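Local coordinates for galectin (Danio rerio, PDB 6E20), which binds galactoside-containing glycans as a galectin and probably takes part in innate immunity, including recognition of a fish viral envelope glycoprotein, at residues 18-24 with 126-132; 10-14 with 114-118. One frame throughout, in Å; residues are numbered along the deposited sequence.

Contact 1: residues 18-24 with 126-132; sequences TITGVPK and VRIQGVE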
ATOM      1  N   THR B  18      -5.793  -4.434   6.634  1.00 28.02           N
ATOM      2  CA  THR B  18      -5.067  -5.727   6.681  1.00 27.25           C
ATOM      3  C   THR B  18      -3.627  -5.458   6.252  1.00 26.32           C
ATOM      4  O   THR B  18      -3.443  -4.909   5.170  1.00 24.51           O
ATOM      5  CB  THR B  18      -5.780  -6.807   5.863  1.00 28.60           C
ATOM      6  OG1 THR B  18      -7.111  -6.920   6.387  1.00 30.20           O
ATOM      7  CG2 THR B  18      -5.106  -8.156   5.960  1.00 30.34           C
ATOM      8  N   ILE B  19      -2.670  -5.740   7.135  1.00 26.33           N
ATOM      9  CA  ILE B  19      -1.212  -5.541   6.876  1.00 25.69           C
ATOM     10  C   ILE B  19      -0.586  -6.921   6.836  1.00 25.63           C
ATOM     11  O   ILE B  19      -0.768  -7.670   7.825  1.00 28.51           O
ATOM     12  CB  ILE B  19      -0.545  -4.648   7.943  1.00 27.69           C
ATOM     13  CG1 ILE B  19      -1.169  -3.247   7.969  1.00 29.75           C
ATOM     14  CG2 ILE B  19       0.968  -4.579   7.718  1.00 26.72           C
ATOM     15  CD1 ILE B  19      -0.915  -2.475   9.239  1.00 30.35           C
ATOM     16  N   THR B  20       0.060  -7.241   5.717  1.00 24.18           N
ATOM     17  CA  THR B  20       0.852  -8.482   5.531  1.00 25.66           C
ATOM     18  C   THR B  20       2.325  -8.094   5.465  1.00 24.39           C
ATOM     19  O   THR B  20       2.683  -7.211   4.674  1.00 25.49           O
ATOM     20  CB  THR B  20       0.451  -9.249   4.269  1.00 25.59           C
ATOM     21  OG1 THR B  20      -0.972  -9.173   4.224  1.00 24.87           O
ATOM     22  CG2 THR B  20       0.913 -10.688   4.296  1.00 25.34           C
ATOM     23  N   GLY B  21       3.130  -8.752   6.276  1.00 24.22           N
ATOM     24  CA  GLY B  21       4.548  -8.430   6.433  1.00 24.75           C
ATOM     25  C   GLY B  21       5.321  -9.594   6.985  1.00 23.70           C
ATOM     26  O   GLY B  21       4.710 -10.598   7.392  1.00 23.29           O
ATOM     27  N   VAL B  22       6.640  -9.449   6.964  1.00 25.84           N
ATOM     28  CA  VAL B  22       7.612 -10.405   7.560  1.00 25.30           C
ATOM     29  C   VAL B  22       8.655  -9.571   8.279  1.00 25.03           C
ATOM     30  O   VAL B  22       9.290  -8.722   7.643  1.00 27.88           O
ATOM     31  CB  VAL B  22       8.269 -11.266   6.475  1.00 26.55           C
ATOM     32  CG1 VAL B  22       9.158 -12.339   7.080  1.00 26.97           C
ATOM     33  CG2 VAL B  22       7.249 -11.857   5.517  1.00 29.38           C
ATOM     34  N   PRO B  23       8.851  -9.763   9.603  1.00 22.44           N
ATOM     35  CA  PRO B  23       9.928  -9.071  10.290  1.00 24.16           C
ATOM     36  C   PRO B  23      11.224  -9.542   9.617  1.00 24.86           C
ATOM     37  O   PRO B  23      11.293 -10.694   9.266  1.00 22.46           O
ATOM     38  CB  PRO B  23       9.809  -9.496  11.760  1.00 24.88           C
ATOM     39  CG  PRO B  23       8.450 -10.159  11.873  1.00 23.34           C
ATOM     40  CD  PRO B  23       8.110 -10.670  10.491  1.00 24.17           C
ATOM     41  N   LYS B  24      12.179  -8.640   9.427  1.00 24.37           N
ATOM     42  CA  LYS B  24      13.529  -8.998   8.917  1.00 28.59           C
ATOM     43  C   LYS B  24      14.118 -10.081   9.814  1.00 27.24           C
ATOM     44  O   LYS B  24      13.815 -10.144  11.005  1.00 26.96           O
ATOM     45  CB  LYS B  24      14.481  -7.804   8.882  1.00 28.61           C
ATOM     46  CG  LYS B  24      13.999  -6.593   8.109  1.00 33.84           C
ATOM     47  CD  LYS B  24      13.998  -6.760   6.630  1.00 40.34           C
ATOM     48  CE  LYS B  24      13.574  -5.509   5.885  1.00 43.39           C
ATOM     49  NZ  LYS B  24      14.630  -4.471   5.885  1.00 48.59           N
ATOM     50  N   VAL B 126      11.277  -4.567   9.160  1.00 25.64           N
ATOM     51  CA  VAL B 126      10.107  -5.333   8.634  1.00 23.68           C
ATOM     52  C   VAL B 126       9.977  -5.075   7.141  1.00 25.06           C
ATOM     53  O   VAL B 126      10.258  -3.962   6.719  1.00 27.56           O
ATOM     54  CB  VAL B 126       8.823  -4.946   9.378  1.00 21.86           C
ATOM     55  CG1 VAL B 126       8.429  -3.505   9.121  1.00 21.31           C
ATOM     56  CG2 VAL B 126       7.675  -5.892   9.078  1.00 22.22           C
ATOM     57  N   ARG B 127       9.536  -6.074   6.379  1.00 29.89           N
ATOM     58  CA  ARG B 127       9.155  -5.891   4.957  1.00 32.99           C
ATOM     59  C   ARG B 127       7.631  -5.946   4.884  1.00 30.86           C
ATOM     60  O   ARG B 127       7.022  -6.876   5.459  1.00 29.08           O
ATOM     61  CB  ARG B 127       9.878  -6.863   4.018  1.00 39.10           C
ATOM     62  CG  ARG B 127       9.853  -8.335   4.403  1.00 50.76           C
ATOM     63  CD  ARG B 127      10.823  -9.108   3.511  1.00 59.49           C
ATOM     64  NE  ARG B 127      11.068 -10.494   3.905  1.00 68.23           N
ATOM     65  CZ  ARG B 127      11.724 -10.881   5.006  1.00 76.99           C
ATOM     66  NH1 ARG B 127      12.193  -9.990   5.863  1.00 74.53           N
ATOM     67  NH2 ARG B 127      11.897 -12.166   5.264  1.00 79.33           N
ATOM     68  N   ILE B 128       7.047  -4.948   4.235  1.00 27.68           N
ATOM     69  CA  ILE B 128       5.576  -4.860   4.051  1.00 28.10           C
ATOM     70  C   ILE B 128       5.240  -5.409   2.670  1.00 25.45           C
ATOM     71  O   ILE B 128       5.691  -4.836   1.665  1.00 23.65           O
ATOM     72  CB  ILE B 128       5.088  -3.415   4.272  1.00 27.64           C
ATOM     73  CG1 ILE B 128       5.476  -2.906   5.662  1.00 27.85           C
ATOM     74  CG2 ILE B 128       3.591  -3.342   4.021  1.00 28.19           C
ATOM     75  CD1 ILE B 128       4.901  -3.727   6.804  1.00 28.10           C
ATOM     76  N   GLN B 129       4.475  -6.494   2.644  1.00 26.44           N
ATOM     77  CA  GLN B 129       4.092  -7.230   1.423  1.00 29.34           C
ATOM     78  C   GLN B 129       2.650  -6.895   1.038  1.00 29.33           C
ATOM     79  O   GLN B 129       2.312  -7.161  -0.129  1.00 28.34           O
ATOM     80  CB  GLN B 129       4.218  -8.734   1.657  1.00 32.97           C
ATOM     81  CG  GLN B 129       5.607  -9.159   2.119  1.00 36.30           C
ATOM     82  CD  GLN B 129       5.700 -10.661   2.280  1.00 43.96           C
ATOM     83  OE1 GLN B 129       4.811 -11.316   2.842  1.00 41.66           O
ATOM     84  NE2 GLN B 129       6.795 -11.220   1.787  1.00 42.31           N
ATOM     85  N   GLY B 130       1.817  -6.420   1.979  1.00 25.92           N
ATOM     86  CA  GLY B 130       0.398  -6.149   1.688  1.00 26.46           C
ATOM     87  C   GLY B 130      -0.195  -5.083   2.578  1.00 26.81           C
ATOM     88  O   GLY B 130       0.023  -5.131   3.799  1.00 25.69           O
ATOM     89  N   VAL B 131      -0.884  -4.130   1.959  1.00 28.70           N
ATOM     90  CA  VAL B 131      -1.773  -3.149   2.632  1.00 29.82           C
ATOM     91  C   VAL B 131      -3.106  -3.192   1.894  1.00 30.56           C
ATOM     92  O   VAL B 131      -3.121  -2.884   0.675  1.00 28.08           O
ATOM     93  CB  VAL B 131      -1.187  -1.731   2.669  1.00 30.09           C
ATOM     94  CG1 VAL B 131      -2.037  -0.802   3.533  1.00 30.56           C
ATOM     95  CG2 VAL B 131       0.236  -1.763   3.188  1.00 33.55           C
ATOM     96  N   GLU B 132      -4.143  -3.619   2.607  1.00 27.35           N
ATOM     97  CA  GLU B 132      -5.532  -3.717   2.100  1.00 31.62           C
ATOM     98  C   GLU B 132      -6.446  -2.944   3.047  1.00 30.08           C
ATOM     99  O   GLU B 132      -6.341  -3.153   4.274  1.00 30.08           O
ATOM    100  CB  GLU B 132      -5.990  -5.171   2.032  1.00 31.82           C
ATOM    101  CG  GLU B 132      -5.151  -6.018   1.101  1.00 35.62           C
ATOM    102  CD  GLU B 132      -5.369  -7.514   1.259  1.00 36.67           C
ATOM    103  OE1 GLU B 132      -4.858  -8.074   2.243  1.00 40.62           O
ATOM    104  OE2 GLU B 132      -6.052  -8.107   0.408  1.00 40.95           O
TER
HETATM  105  O   HOH W   1      -2.503  -7.056   3.466  1.00 24.87           O
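A classic beta bulge marks the antiparallel pairing of 18-24 with 126-132: Gln129 and Gly130 both face Thr20, and the register slips by one residue there. Thr20 O takes two donors from the same face of its carbonyl plane, Gln129 N at 2.8 Å and Gly130 N at 2.9 Å, while Thr20 N returns a bond to Gly130 O. Regular pairing resumes on either side, with Thr18 bonded to Glu132 and Val22 to Arg127 through both backbone N-H and C=O groups. Within one subunit, strand 126-133 is an outermost strand of the five-stranded sheet in the galectin beta sandwich, and residues 130-132 carry that sheet on into an antiparallel strand of the second subunit.

The two sides of the pair differ in character. On the side facing the other sheet, Ile19 CG2 meets Ile128 CD1 at 4.1 Å, and both side chains rest on Phe122; Val126 CG2 lies 3.6 Å from Val22 O. On the other side a water is hydrogen-bonded to Thr20 OG1 at 2.7 Å and donates to Glu132 OE1 at 2.8 Å, tying neighbouring side chains on that face together. Further along, Arg127 CG sits between its backbone N and carbonyl carbon (chi1 50°), and the extended chain then passes Val22. Val22 CG1 lies over one guanidinium face, offset toward its rim and 3.3 Å from Arg127 NH2. Lys24 CA borders the guanidinium edge in plane, 3.5 Å from Arg127 NH1, while Arg127 NH2 makes its salt bridge with Asp82.

Contact 2: residues 10-14 with 114-118; sequences SFKVG and SEKYK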
ATOM      1  N   SER B  10      -6.854   6.343   2.029  1.00 29.49           N
ATOM      2  CA  SER B  10      -7.719   6.765   3.165  1.00 31.17           C
ATOM      3  C   SER B  10      -8.196   5.561   3.995  1.00 27.55           C
ATOM      4  O   SER B  10      -8.739   4.628   3.457  1.00 26.54           O
ATOM      5  CB  SER B  10      -8.851   7.613   2.669  1.00 31.74           C
ATOM      6  OG  SER B  10      -8.325   8.870   2.245  1.00 36.46           O
ATOM      7  N   PHE B  11      -7.966   5.612   5.294  1.00 28.87           N
ATOM      8  CA  PHE B  11      -8.445   4.620   6.288  1.00 28.98           C
ATOM      9  C   PHE B  11      -9.471   5.316   7.185  1.00 29.39           C
ATOM     10  O   PHE B  11      -9.090   6.208   7.981  1.00 26.98           O
ATOM     11  CB  PHE B  11      -7.252   4.092   7.086  1.00 25.44           C
ATOM     12  CG  PHE B  11      -7.558   3.042   8.119  1.00 26.06           C
ATOM     13  CD1 PHE B  11      -8.534   2.080   7.907  1.00 24.98           C
ATOM     14  CD2 PHE B  11      -6.811   2.990   9.293  1.00 26.70           C
ATOM     15  CE1 PHE B  11      -8.782   1.104   8.860  1.00 25.83           C
ATOM     16  CE2 PHE B  11      -7.060   2.019  10.247  1.00 26.65           C
ATOM     17  CZ  PHE B  11      -8.036   1.071  10.018  1.00 27.14           C
ATOM     18  N   LYS B  12     -10.734   4.930   7.026  1.00 35.26           N
ATOM     19  CA  LYS B  12     -11.889   5.609   7.669  1.00 36.13           C
ATOM     20  C   LYS B  12     -12.494   4.698   8.736  1.00 33.34           C
ATOM     21  O   LYS B  12     -12.339   3.465   8.656  1.00 30.57           O
ATOM     22  CB  LYS B  12     -12.946   5.968   6.623  1.00 38.39           C
ATOM     23  CG  LYS B  12     -12.427   6.686   5.377  1.00 46.59           C
ATOM     24  CD  LYS B  12     -13.468   6.862   4.268  1.00 51.20           C
ATOM     25  CE  LYS B  12     -14.817   7.361   4.764  1.00 54.65           C
ATOM     26  NZ  LYS B  12     -15.847   7.379   3.692  1.00 60.17           N
ATOM     27  N   VAL B  13     -13.217   5.307   9.677  1.00 36.13           N
ATOM     28  CA  VAL B  13     -14.042   4.589  10.687  1.00 32.41           C
ATOM     29  C   VAL B  13     -14.946   3.596   9.958  1.00 33.35           C
ATOM     30  O   VAL B  13     -15.677   4.050   9.066  1.00 36.18           O
ATOM     31  CB  VAL B  13     -14.832   5.601  11.541  1.00 34.38           C
ATOM     32  CG1 VAL B  13     -16.122   5.019  12.112  1.00 35.03           C
ATOM     33  CG2 VAL B  13     -13.928   6.140  12.633  1.00 31.32           C
ATOM     34  N   GLY B  14     -14.812   2.302  10.258  1.00 31.71           N
ATOM     35  CA  GLY B  14     -15.685   1.225   9.760  1.00 32.50           C
ATOM     36  C   GLY B  14     -14.974   0.264   8.828  1.00 33.62           C
ATOM     37  O   GLY B  14     -15.537  -0.799   8.532  1.00 34.10           O
ATOM     38  N   SER B 114      -9.876  11.602  15.149  1.00 32.89           N
ATOM     39  CA  SER B 114     -10.311  11.774  13.736  1.00 33.63           C
ATOM     40  C   SER B 114     -10.988  10.482  13.266  1.00 33.89           C
ATOM     41  O   SER B 114     -10.756   9.418  13.885  1.00 32.37           O
ATOM     42  CB  SER B 114      -9.205  12.210  12.821  1.00 33.79           C
ATOM     43  OG  SER B 114      -8.424  13.234  13.418  1.00 29.23           O
ATOM     44  N   GLU B 115     -11.854  10.601  12.252  1.00 35.10           N
ATOM     45  CA  GLU B 115     -12.572   9.483  11.590  1.00 35.41           C
ATOM     46  C   GLU B 115     -11.880   9.094  10.276  1.00 33.06           C
ATOM     47  O   GLU B 115     -12.340   8.122   9.659  1.00 29.32           O
ATOM     48  CB  GLU B 115     -14.030   9.877  11.338  1.00 39.10           C
ATOM     49  CG  GLU B 115     -14.858   9.867  12.617  1.00 46.98           C
ATOM     50  CD  GLU B 115     -16.217  10.531  12.513  1.00 49.67           C
ATOM     51  OE1 GLU B 115     -17.091   9.947  11.858  1.00 51.74           O
ATOM     52  OE2 GLU B 115     -16.379  11.642  13.070  1.00 53.84           O
ATOM     53  N   LYS B 116     -10.814   9.794   9.876  1.00 34.19           N
ATOM     54  CA  LYS B 116     -10.068   9.472   8.632  1.00 34.79           C
ATOM     55  C   LYS B 116      -8.587   9.805   8.791  1.00 30.96           C
ATOM     56  O   LYS B 116      -8.285  10.914   9.204  1.00 32.95           O
ATOM     57  CB  LYS B 116     -10.663  10.256   7.462  1.00 36.99           C
ATOM     58  CG  LYS B 116     -10.187   9.830   6.079  1.00 40.38           C
ATOM     59  CD  LYS B 116     -10.957  10.509   4.961  1.00 40.01           C
ATOM     60  CE  LYS B 116     -10.684  11.999   4.869  1.00 42.27           C
ATOM     61  NZ  LYS B 116     -11.668  12.671   3.991  1.00 43.04           N
ATOM     62  N   TYR B 117      -7.718   8.869   8.395  1.00 31.38           N
ATOM     63  CA  TYR B 117      -6.237   8.982   8.426  1.00 29.85           C
ATOM     64  C   TYR B 117      -5.673   8.642   7.038  1.00 27.51           C
ATOM     65  O   TYR B 117      -6.009   7.589   6.501  1.00 25.74           O
ATOM     66  CB  TYR B 117      -5.705   8.067   9.534  1.00 30.85           C
ATOM     67  CG  TYR B 117      -6.121   8.513  10.913  1.00 30.08           C
ATOM     68  CD1 TYR B 117      -5.711   9.743  11.387  1.00 28.80           C
ATOM     69  CD2 TYR B 117      -6.937   7.738  11.725  1.00 30.27           C
ATOM     70  CE1 TYR B 117      -6.067  10.190  12.642  1.00 29.73           C
ATOM     71  CE2 TYR B 117      -7.299   8.165  12.997  1.00 30.29           C
ATOM     72  CZ  TYR B 117      -6.869   9.403  13.452  1.00 30.10           C
ATOM     73  OH  TYR B 117      -7.226   9.892  14.679  1.00 28.82           O
ATOM     74  N   LYS B 118      -4.849   9.531   6.477  1.00 32.22           N
ATOM     75  CA  LYS B 118      -4.314   9.428   5.092  1.00 34.82           C
ATOM     76  C   LYS B 118      -2.775   9.322   5.118  1.00 32.59           C
ATOM     77  O   LYS B 118      -2.150   9.369   4.019  1.00 29.47           O
ATOM     78  CB  LYS B 118      -4.847  10.608   4.279  1.00 35.82           C
ATOM     79  CG  LYS B 118      -6.354  10.544   4.057  1.00 42.33           C
ATOM     80  CD  LYS B 118      -6.988  11.818   3.529  1.00 45.59           C
ATOM     81  CE  LYS B 118      -6.217  12.465   2.404  1.00 49.43           C
ATOM     82  NZ  LYS B 118      -6.986  13.585   1.807  1.00 55.73           N
TER
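Phe11 pairs with Tyr117 in an antiparallel, hydrogen-bonded bridge that joins strand 9-12 to the start of strand 116-124, in a sheet of the galectin beta sandwich. Phe11 N donates to Tyr117 O, and Tyr117 N donates back to Phe11 O, at 3.0 Å in each direction. Phe11 CG stands anti to the backbone N (chi1 -178°), which carries the ring away from the partner strand and into the interior. There it meets Phe91, with the two ring planes at about 55°, and also touches Ile89 and Ile34. Tyr117 projects to the same side of the sheet, and its hydroxyl is bonded to Asn110.

Glu115 extends the pairing past the last bridge through its backbone, since Glu115 O accepts Val13 N at 2.9 Å. Its side chain adds an apolar touch: the aliphatic Glu115 CG meets Val13 CG2 at 3.8 Å, the two side chains crossing at a slant, and both residues pack against Asn93. Val13 is about 7 Å, side chain to side chain, from Glu94, a magnesium-binding residue whose ion is absent from this chain.

Lys12 and Lys116 share the opposite face of the sheet. They run side by side, pointing the same way, with Lys12 CG 3.9 Å from Lys116 CG, although their like-charged ammonium groups stay apart, NZ to NZ 6.7 Å. Ser10 uses its side chain against Lys118. Its hydroxyl lies beside the aliphatic stem of that lysine, with Ser10 OG 3.2 Å from Lys118 CG and 3.5 Å from Lys118 CD.

In the fold
From the N terminus the chain first lays down 10-14 and then, after a short turn, 18-24. About ninety residues later 114-118 returns to close the first loop at contact 2, and 126-132 follows to close the second at contact 1. The segments therefore alternate along the chain, so the two loops cross. The centres of the contacts lie about 20 Å apart, and their segments meet only where they adjoin along the chain. Contact 2 joins strands of one sheet of the sandwich, contact 1 strands of the other. Two of the chain's crossings from one sheet to the other, 9-12 to 16-23 and 116-124 to 126-133, link the contacts, bringing residues near both termini together in each layer.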